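Local coordinates for intimin (Escherichia coli O127:H6 str. E2348/69, PDB 6TQD), which probably serves as an outer-membrane adhesin of attaching and effacing bacteria, its Ig-like passenger domains forming an extended stalk at the cell surface, at residues I10-N15 / K23-V28; V110-F115 / V186-A191; T133-K138 / S169-V174. All coordinates share one frame; numbering follows the deposited sequence. Where two conformers were deposited one is given.

Contact 1: I10-N15 / K23-V28; sequences IPHDIN and KIQLIV. With NA (sodium ion), chain I.
The imidazole of His12 meets Gln25 at its edge: Gln25 OE1 lies in the ring plane, 3.3 Å from His12 CD2. Pro11 CB sits over one face of the ring, offset toward the rim. The amide plane of Gln25 is turned 36° from the imidazole. CG of Gln25 is anti to the backbone N (chi1 -175°), and the extended chain beyond it carries the amide to this edge. The Pro11 ring crosses the Gln25 side chain at about a right angle. Pro11 CG also packs on Ile27 CD1 at 3.8 Å.

On the buried side, Ile10 and Leu26 run side by side, with CG1 of Ile10 3.8 Å from CD2 of Leu26. Ile14 and Ile24 pack more tightly, CD1 of Ile14 to CG1 of Ile24 at 3.5 Å. Ile10 also touches Val94 and Leu96, and Ile24 touches Trp39, so they belong to the domain core.

No direct hydrogen bond joins 10-15 to 23-28. One water accepts from His12 N and donates to Gln25 O at 2.7 Å. Another donates to His12 O and accepts from Gln25 N at 3.1 Å. The backbones are bridged by water where the strands part: Ile14 pairs with Thr97 and Thr99, Ile24 with Tyr62.

A sodium ion is bound by Ile10 O at 2.4 Å and four waters. One of these donates to Asp13 OD1, which also accepts from Thr97 N. The charge on Asp13 would probably favour the cation through this water. Two waters bridge the backbones, sodium sits on the 10-15 side alone, and aliphatic contacts close the inner side.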
loop_
_atom_site.group_PDB
_atom_site.type_symbol
_atom_site.label_atom_id
_atom_site.label_comp_id
_atom_site.label_asym_id
_atom_site.label_seq_id
_atom_site.Cartn_x
_atom_site.Cartn_y
_atom_site.Cartn_z
ATOM N N ILE A 10 20.050 -6.932 -6.595
ATOM C CA ILE A 10 19.052 -6.873 -5.535
ATOM C C ILE A 10 17.818 -7.601 -6.035
ATOM O O ILE A 10 17.010 -7.038 -6.766
ATOM C CB ILE A 10 18.743 -5.416 -5.136
ATOM C CG1 ILE A 10 20.052 -4.703 -4.763
ATOM C CG2 ILE A 10 17.726 -5.390 -3.987
ATOM C CD1 ILE A 10 19.887 -3.279 -4.265
ATOM N N PRO A 11 17.671 -8.889 -5.694
ATOM C CA PRO A 11 16.660 -9.721 -6.365
ATOM C C PRO A 11 15.234 -9.373 -6.002
ATOM O O PRO A 11 14.330 -9.690 -6.780
ATOM C CB PRO A 11 16.999 -11.142 -5.895
ATOM C CG PRO A 11 17.725 -10.946 -4.608
ATOM C CD PRO A 11 18.504 -9.677 -4.768
ATOM N N HIS A 12 15.000 -8.777 -4.842
ATOM C CA HIS A 12 13.646 -8.580 -4.358
ATOM C C HIS A 12 13.456 -7.146 -3.895
ATOM O O HIS A 12 14.265 -6.626 -3.125
ATOM C CB HIS A 12 13.367 -9.518 -3.174
ATOM C CG HIS A 12 13.591 -10.966 -3.485
ATOM N ND1 HIS A 12 12.810 -11.665 -4.377
ATOM C CD2 HIS A 12 14.520 -11.841 -3.032
ATOM C CE1 HIS A 12 13.240 -12.911 -4.454
ATOM N NE2 HIS A 12 14.280 -13.044 -3.651
ATOM N N ASP A 13 12.365 -6.525 -4.338
ATOM C CA ASP A 13 11.944 -5.261 -3.762
ATOM C C ASP A 13 11.258 -5.530 -2.428
ATOM O O ASP A 13 10.934 -6.669 -2.087
ATOM C CB ASP A 13 11.017 -4.508 -4.711
ATOM C CG ASP A 13 11.744 -3.993 -5.946
ATOM O OD1 ASP A 13 12.909 -3.545 -5.820
ATOM O OD2 ASP A 13 11.146 -4.039 -7.040
ATOM N N ILE A 14 11.050 -4.473 -1.661
ATOM C CA ILE A 14 10.518 -4.582 -0.310
ATOM C C ILE A 14 9.116 -4.003 -0.277
ATOM O O ILE A 14 8.867 -2.917 -0.820
ATOM C CB ILE A 14 11.436 -3.899 0.717
ATOM C CG1 ILE A 14 12.722 -4.724 0.858
ATOM C CG2 ILE A 14 10.743 -3.739 2.046
ATOM C CD1 ILE A 14 13.829 -4.026 1.572
ATOM N N ASN A 15 8.194 -4.767 0.304
ATOM C CA ASN A 15 6.830 -4.329 0.602
ATOM C C ASN A 15 6.581 -4.648 2.063
ATOM O O ASN A 15 6.731 -5.806 2.476
ATOM C CB ASN A 15 5.839 -5.089 -0.264
ATOM C CG ASN A 15 6.118 -4.929 -1.745
ATOM O OD1 ASN A 15 5.992 -3.839 -2.301
ATOM N ND2 ASN A 15 6.484 -6.024 -2.392
ATOM N N LYS A 23 14.527 -6.612 6.333
ATOM C CA LYS A 23 15.853 -7.028 5.899
ATOM C C LYS A 23 15.957 -6.917 4.382
ATOM O O LYS A 23 15.009 -7.218 3.659
ATOM C CB LYS A 23 16.106 -8.473 6.320
ATOM C CG LYS A 23 17.472 -9.017 5.946
ATOM C CD LYS A 23 17.559 -10.519 6.197
ATOM C CE LYS A 23 18.851 -11.113 5.647
ATOM N NZ LYS A 23 18.924 -11.047 4.157
ATOM N N ILE A 24 17.125 -6.487 3.914
ATOM C CA ILE A 24 17.430 -6.329 2.500
ATOM C C ILE A 24 18.374 -7.441 2.081
ATOM O O ILE A 24 19.397 -7.666 2.733
ATOM C CB ILE A 24 18.093 -4.962 2.255
ATOM C CG1 ILE A 24 17.143 -3.817 2.624
ATOM C CG2 ILE A 24 18.530 -4.856 0.811
ATOM C CD1 ILE A 24 17.817 -2.485 2.846
ATOM N N GLN A 25 18.040 -8.138 1.002
ATOM C CA GLN A 25 18.896 -9.180 0.448
ATOM C C GLN A 25 19.719 -8.610 -0.700
ATOM O O GLN A 25 19.158 -8.134 -1.700
ATOM C CB GLN A 25 18.096 -10.397 -0.005
ATOM C CG GLN A 25 18.978 -11.540 -0.471
ATOM C CD GLN A 25 18.196 -12.749 -0.940
ATOM O OE1 GLN A 25 16.967 -12.734 -0.975
ATOM N NE2 GLN A 25 18.910 -13.809 -1.298
ATOM N N LEU A 26 21.043 -8.642 -0.540
ATOM C CA LEU A 26 21.993 -8.234 -1.563
ATOM C C LEU A 26 22.753 -9.461 -2.043
ATOM O O LEU A 26 23.100 -10.344 -1.243
ATOM C CB LEU A 26 23.001 -7.238 -0.978
ATOM C CG LEU A 26 22.443 -5.965 -0.328
ATOM C CD1 LEU A 26 23.597 -5.107 0.203
ATOM C CD2 LEU A 26 21.582 -5.184 -1.283
ATOM N N ILE A 27 23.036 -9.518 -3.344
ATOM C CA ILE A 27 23.833 -10.598 -3.925
ATOM C C ILE A 27 25.047 -9.958 -4.588
ATOM O O ILE A 27 24.923 -9.314 -5.639
ATOM C CB ILE A 27 23.028 -11.445 -4.918
ATOM C CG1 ILE A 27 21.837 -12.104 -4.212
ATOM C CG2 ILE A 27 23.912 -12.516 -5.540
ATOM C CD1 ILE A 27 20.919 -12.890 -5.126
ATOM N N VAL A 28 26.219 -10.150 -3.985
ATOM C CA VAL A 28 27.465 -9.545 -4.416
ATOM C C VAL A 28 28.373 -10.624 -4.978
ATOM O O VAL A 28 28.499 -11.709 -4.397
ATOM C CB VAL A 28 28.167 -8.845 -3.236
ATOM C CG1 VAL A 28 29.587 -8.435 -3.610
ATOM C CG2 VAL A 28 27.359 -7.649 -2.763
HETATM NA NA NA I . 15.512 -5.869 -8.252
HETATM O O HOH W 1 13.457 -7.116 -7.920
HETATM O O HOH W 2 16.634 -8.373 -2.481
HETATM O O HOH W 3 15.692 -6.977 -0.587
HETATM O O HOH W 4 15.430 -4.321 -6.644
HETATM O O HOH W 5 13.496 -4.985 -9.755
HETATM O O HOH W 6 17.336 -4.058 -8.703
#

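Contact 2: V110-F115 / V186-A191; sequences VGVTDF and VSAKTA
Ala188 presents its methyl group to the flat side of Phe115. CB stands 3.6 Å from the ring centroid and 6° off the ring normal, a CH-pi contact over the centre of the face. The CB bond of Phe115 points toward 186-191, and CG is anti to the backbone N (chi1 -170°), beside the carbonyl carbon. The small alanine leaves room for the ring to lie close to the strand. At the ring edge, Phe115 CE2 is 3.5 Å from Val186 O. CG1 of Val186 packs against the same CE2 at 3.7 Å, so the valine borders the ring beyond the alanine.

Val112 wedges between Ala188 and Thr190, one branch to each. Its CG1 approaches Ala188 CB at 4.1 Å, and its CG2 meets Thr190 CG2 at 3.8 Å. Ala188 thus touches both Phe115 and Val112.

The threonine also has a polar role. Thr190 OG1 donates to Val110 O at 2.9 Å, though the position of that carbonyl oxygen is less certain. It is the one hydrogen bond across the contact; the rest is van der Waals packing, partly of carbons on backbone atoms. The ring of Tyr132 also meets the Phe115 ring, and Val148 and Phe150 touch Ala188.

The axes of 111-115 and 186-189 come within 7.1 Å, and their directions differ by 135°. They belong to different sheets, 111-117 paired with 130-138 and 182-189 with 147-154 and 197-205. Side chains meeting between two sheets in this way form the core of a beta sandwich, the fold expected of a bacterial Ig-like domain.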
loop_
_atom_site.group_PDB
_atom_site.type_symbol
_atom_site.label_atom_id
_atom_site.label_comp_id
_atom_site.label_asym_id
_atom_site.label_seq_id
_atom_site.Cartn_x
_atom_site.Cartn_y
_atom_site.Cartn_z
ATOM N N VAL A 110 -4.368 -9.163 -2.563
ATOM C CA VAL A 110 -5.253 -8.374 -3.423
ATOM C C VAL A 110 -6.400 -7.912 -2.524
ATOM O O VAL A 110 -7.287 -8.696 -2.196
ATOM C CB VAL A 110 -5.751 -9.178 -4.621
ATOM C CG1 VAL A 110 -6.743 -8.361 -5.430
ATOM C CG2 VAL A 110 -4.570 -9.625 -5.488
ATOM N N GLY A 111 -6.374 -6.646 -2.111
ATOM C CA GLY A 111 -7.288 -6.177 -1.092
ATOM C C GLY A 111 -7.764 -4.759 -1.352
ATOM O O GLY A 111 -7.132 -3.982 -2.068
ATOM N N VAL A 112 -8.902 -4.437 -0.743
ATOM C CA VAL A 112 -9.441 -3.078 -0.790
ATOM C C VAL A 112 -8.573 -2.188 0.089
ATOM O O VAL A 112 -8.416 -2.436 1.293
ATOM C CB VAL A 112 -10.894 -3.050 -0.306
ATOM C CG1 VAL A 112 -11.436 -1.611 -0.328
ATOM C CG2 VAL A 112 -11.764 -3.959 -1.148
ATOM N N THR A 113 -8.004 -1.143 -0.500
ATOM C CA THR A 113 -7.179 -0.218 0.270
ATOM C C THR A 113 -7.908 1.054 0.675
ATOM O O THR A 113 -7.483 1.716 1.625
ATOM C CB THR A 113 -5.923 0.178 -0.519
ATOM O OG1 THR A 113 -6.309 0.761 -1.772
ATOM C CG2 THR A 113 -5.046 -1.028 -0.784
ATOM N N ASP A 114 -8.963 1.420 -0.037
ATOM C CA ASP A 114 -9.692 2.652 0.220
ATOM C C ASP A 114 -11.149 2.393 -0.131
ATOM O O ASP A 114 -11.442 1.689 -1.103
ATOM C CB ASP A 114 -9.170 3.795 -0.651
ATOM C CG ASP A 114 -7.701 4.077 -0.423
ATOM O OD1 ASP A 114 -7.372 4.825 0.519
ATOM O OD2 ASP A 114 -6.876 3.546 -1.196
ATOM N N PHE A 115 -12.062 2.967 0.653
ATOM C CA PHE A 115 -13.492 2.846 0.367
ATOM C C PHE A 115 -14.127 4.144 0.861
ATOM O O PHE A 115 -14.273 4.345 2.073
ATOM C CB PHE A 115 -14.096 1.626 1.048
ATOM C CG PHE A 115 -15.498 1.306 0.604
ATOM C CD1 PHE A 115 -15.836 1.348 -0.742
ATOM C CD2 PHE A 115 -16.464 0.930 1.521
ATOM C CE1 PHE A 115 -17.117 1.038 -1.157
ATOM C CE2 PHE A 115 -17.748 0.626 1.110
ATOM C CZ PHE A 115 -18.072 0.677 -0.234
ATOM N N VAL A 186 -21.128 1.356 5.305
ATOM C CA VAL A 186 -21.037 0.382 4.229
ATOM C C VAL A 186 -19.613 -0.153 4.199
ATOM O O VAL A 186 -18.666 0.566 4.528
ATOM C CB VAL A 186 -21.384 1.019 2.869
ATOM C CG1 VAL A 186 -21.371 -0.022 1.782
ATOM C CG2 VAL A 186 -22.745 1.717 2.939
ATOM N N SER A 187 -19.467 -1.425 3.811
ATOM C CA SER A 187 -18.158 -2.063 3.733
ATOM C C SER A 187 -17.926 -2.643 2.346
ATOM O O SER A 187 -18.862 -2.918 1.587
ATOM C CB SER A 187 -18.041 -3.195 4.761
ATOM O OG SER A 187 -18.848 -4.293 4.378
ATOM N N ALA A 188 -16.638 -2.843 2.038
ATOM C CA ALA A 188 -16.179 -3.423 0.783
ATOM C C ALA A 188 -15.147 -4.511 1.076
ATOM O O ALA A 188 -14.309 -4.353 1.962
ATOM C CB ALA A 188 -15.515 -2.334 -0.086
ATOM N N LYS A 189 -15.201 -5.593 0.306
ATOM C CA LYS A 189 -14.308 -6.719 0.550
ATOM C C LYS A 189 -13.996 -7.452 -0.744
ATOM O O LYS A 189 -14.836 -7.562 -1.639
ATOM C CB LYS A 189 -14.939 -7.689 1.561
ATOM C CG LYS A 189 -13.998 -8.787 2.069
ATOM C CD LYS A 189 -14.691 -9.745 3.025
ATOM C CE LYS A 189 -13.784 -10.893 3.453
ATOM N NZ LYS A 189 -13.445 -11.824 2.333
ATOM N N THR A 190 -12.763 -7.957 -0.833
ATOM C CA THR A 190 -12.362 -8.881 -1.883
ATOM C C THR A 190 -12.107 -10.259 -1.279
ATOM O O THR A 190 -11.959 -10.425 -0.056
ATOM C CB THR A 190 -11.101 -8.391 -2.603
ATOM O OG1 THR A 190 -10.051 -8.247 -1.643
ATOM C CG2 THR A 190 -11.358 -7.079 -3.311
ATOM N N ALA A 191 -12.017 -11.255 -2.163
ATOM C CA ALA A 191 -12.001 -12.654 -1.731
ATOM C C ALA A 191 -10.849 -12.972 -0.774
ATOM O O ALA A 191 -11.038 -13.735 0.179
ATOM C CB ALA A 191 -11.923 -13.575 -2.957
#

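Contact 3: T133-K138 / S169-V174; sequences TATVKK and SGKATV
Thr133, Lys171 and Gly170 carry much of this strand pairing. CG2 of Thr133 rests against the aliphatic part of Lys171, 3.9 Å from its CD. On its other branch, Thr133 OG1 lies 3.6 Å from Thr173 CG2, with the two threonines side by side. The Lys171 chain runs beside Thr135 on this same face. It bends at its last torsion (chi4 -57°), which places NZ 3.0 Å from Thr135 OG1.

Gly170 contributes through its backbone. Its O accepts from Val136 N at 2.9 Å and is also approached by Thr135 CA. Its phi is positive, 80°, and its CA faces Val136 O with no side chain between them. Asn167 OD1 accepts from the N atoms of Ser169 and Lys171, which holds the turn leading into the strand.

Between these residues, Ala134 and Ala172 form a hydrogen-bonded pair. Ala134 N donates to Ala172 O at 2.8 Å, nearly straight at 171°. Ala172 N returns a bond to Ala134 O at 2.9 Å. Thr133 with Thr173 and Thr135 with Lys171 are the flanking non-hydrogen-bonded pairs. The alanine methyls are on the opposite face from these threonines and touch Val148 of strand 147-154.

The alternating hydrogen-bonded and non-hydrogen-bonded pairs mark an antiparallel sheet. Its alanine face packs on strand 147-154 of the other sheet, as in an Ig-like beta sandwich.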
loop_
_atom_site.group_PDB
_atom_site.type_symbol
_atom_site.label_atom_id
_atom_site.label_comp_id
_atom_site.label_asym_id
_atom_site.label_seq_id
_atom_site.Cartn_x
_atom_site.Cartn_y
_atom_site.Cartn_z
ATOM N N THR A 133 -16.764 4.418 -3.780
ATOM C CA THR A 133 -15.720 3.922 -4.662
ATOM C C THR A 133 -14.750 3.118 -3.814
ATOM O O THR A 133 -14.211 3.636 -2.836
ATOM C CB THR A 133 -14.976 5.072 -5.348
ATOM O OG1 THR A 133 -15.890 5.858 -6.116
ATOM C CG2 THR A 133 -13.884 4.526 -6.269
ATOM N N ALA A 134 -14.549 1.866 -4.184
ATOM C CA ALA A 134 -13.542 1.012 -3.584
ATOM C C ALA A 134 -12.363 0.903 -4.535
ATOM O O ALA A 134 -12.545 0.732 -5.748
ATOM C CB ALA A 134 -14.096 -0.388 -3.343
ATOM N N THR A 135 -11.162 1.030 -3.985
ATOM C CA THR A 135 -9.924 0.832 -4.723
ATOM C C THR A 135 -9.265 -0.445 -4.235
ATOM O O THR A 135 -9.113 -0.644 -3.025
ATOM C CB THR A 135 -8.982 2.021 -4.527
ATOM O OG1 THR A 135 -9.641 3.234 -4.908
ATOM C CG2 THR A 135 -7.741 1.849 -5.404
ATOM N N VAL A 136 -8.887 -1.309 -5.173
ATOM C CA VAL A 136 -8.249 -2.585 -4.874
ATOM C C VAL A 136 -6.808 -2.525 -5.353
ATOM O O VAL A 136 -6.556 -2.240 -6.528
ATOM C CB VAL A 136 -8.990 -3.761 -5.548
ATOM C CG1 VAL A 136 -8.250 -5.075 -5.281
ATOM C CG2 VAL A 136 -10.423 -3.836 -5.053
ATOM N N LYS A 137 -5.869 -2.830 -4.460
ATOM C CA LYS A 137 -4.455 -2.833 -4.808
ATOM C C LYS A 137 -3.801 -4.079 -4.226
ATOM O O LYS A 137 -4.315 -4.710 -3.296
ATOM C CB LYS A 137 -3.712 -1.600 -4.258
ATOM C CG LYS A 137 -4.320 -0.275 -4.658
ATOM C CD LYS A 137 -3.510 0.871 -4.085
ATOM C CE LYS A 137 -4.179 2.210 -4.309
ATOM N NZ LYS A 137 -3.392 3.309 -3.677
ATOM N N LYS A 138 -2.644 -4.426 -4.789
ATOM C CA LYS A 138 -1.723 -5.393 -4.200
ATOM C C LYS A 138 -0.383 -4.686 -4.122
ATOM O O LYS A 138 0.155 -4.288 -5.160
ATOM C CB LYS A 138 -1.603 -6.641 -5.076
ATOM C CG LYS A 138 -0.547 -7.648 -4.604
ATOM C CD LYS A 138 -0.454 -8.811 -5.581
ATOM C CE LYS A 138 0.676 -9.767 -5.226
ATOM N NZ LYS A 138 0.758 -10.885 -6.211
ATOM N N SER A 169 -8.414 0.731 -13.564
ATOM C CA SER A 169 -7.755 1.547 -12.558
ATOM C C SER A 169 -7.974 1.017 -11.146
ATOM O O SER A 169 -7.664 1.718 -10.175
ATOM C CB SER A 169 -8.231 2.996 -12.659
ATOM O OG SER A 169 -7.959 3.529 -13.952
ATOM N N GLY A 170 -8.509 -0.191 -11.010
ATOM C CA GLY A 170 -8.687 -0.801 -9.709
ATOM C C GLY A 170 -9.888 -0.320 -8.930
ATOM O O GLY A 170 -9.965 -0.559 -7.730
ATOM N N LYS A 171 -10.839 0.344 -9.573
ATOM C CA LYS A 171 -11.954 0.975 -8.878
ATOM C C LYS A 171 -13.280 0.295 -9.201
ATOM O O LYS A 171 -13.555 -0.055 -10.353
ATOM C CB LYS A 171 -12.022 2.469 -9.216
ATOM C CG LYS A 171 -10.750 3.218 -8.799
ATOM C CD LYS A 171 -10.953 4.723 -8.782
ATOM C CE LYS A 171 -9.653 5.455 -8.474
ATOM N NZ LYS A 171 -9.039 5.034 -7.186
ATOM N N ALA A 172 -14.091 0.090 -8.168
ATOM C CA ALA A 172 -15.450 -0.434 -8.296
ATOM C C ALA A 172 -16.384 0.461 -7.491
ATOM O O ALA A 172 -16.007 0.948 -6.428
ATOM C CB ALA A 172 -15.518 -1.868 -7.759
ATOM N N THR A 173 -17.606 0.676 -7.990
ATOM C CA THR A 173 -18.517 1.633 -7.375
ATOM C C THR A 173 -19.868 0.996 -7.062
ATOM O O THR A 173 -20.247 -0.036 -7.631
ATOM C CB THR A 173 -18.727 2.887 -8.246
ATOM O OG1 THR A 173 -19.322 2.523 -9.502
ATOM C CG2 THR A 173 -17.419 3.611 -8.502
ATOM N N VAL A 174 -20.584 1.642 -6.141
ATOM C CA VAL A 174 -21.937 1.239 -5.758
ATOM C C VAL A 174 -22.620 2.481 -5.201
ATOM O O VAL A 174 -21.959 3.406 -4.738
ATOM C CB VAL A 174 -21.896 0.093 -4.718
ATOM C CG1 VAL A 174 -21.291 0.574 -3.407
ATOM C CG2 VAL A 174 -23.282 -0.493 -4.499
#

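How the contacts relate
Contact 1 comes first along the chain, in the N-terminal domain. Contacts 2 and 3 follow in the bacterial Ig-like domain, on the other side of the chain's centre. Contact 1 lies about 30 Å from each of the others, centre to centre, and touches neither. Contacts 2 and 3 have centres 8 Å apart. Contact 3 is nested within the loop closed by contact 2. Strands 111-117 and 130-138 are neighbours in one sheet, with a probable bond from Thr113 N to Thr135 O. Contact 3 extends that sheet to 171-177, while contact 2 joins it to the facing sheet. The domains follow in series, consistent with the extended conformation of the intimin passenger.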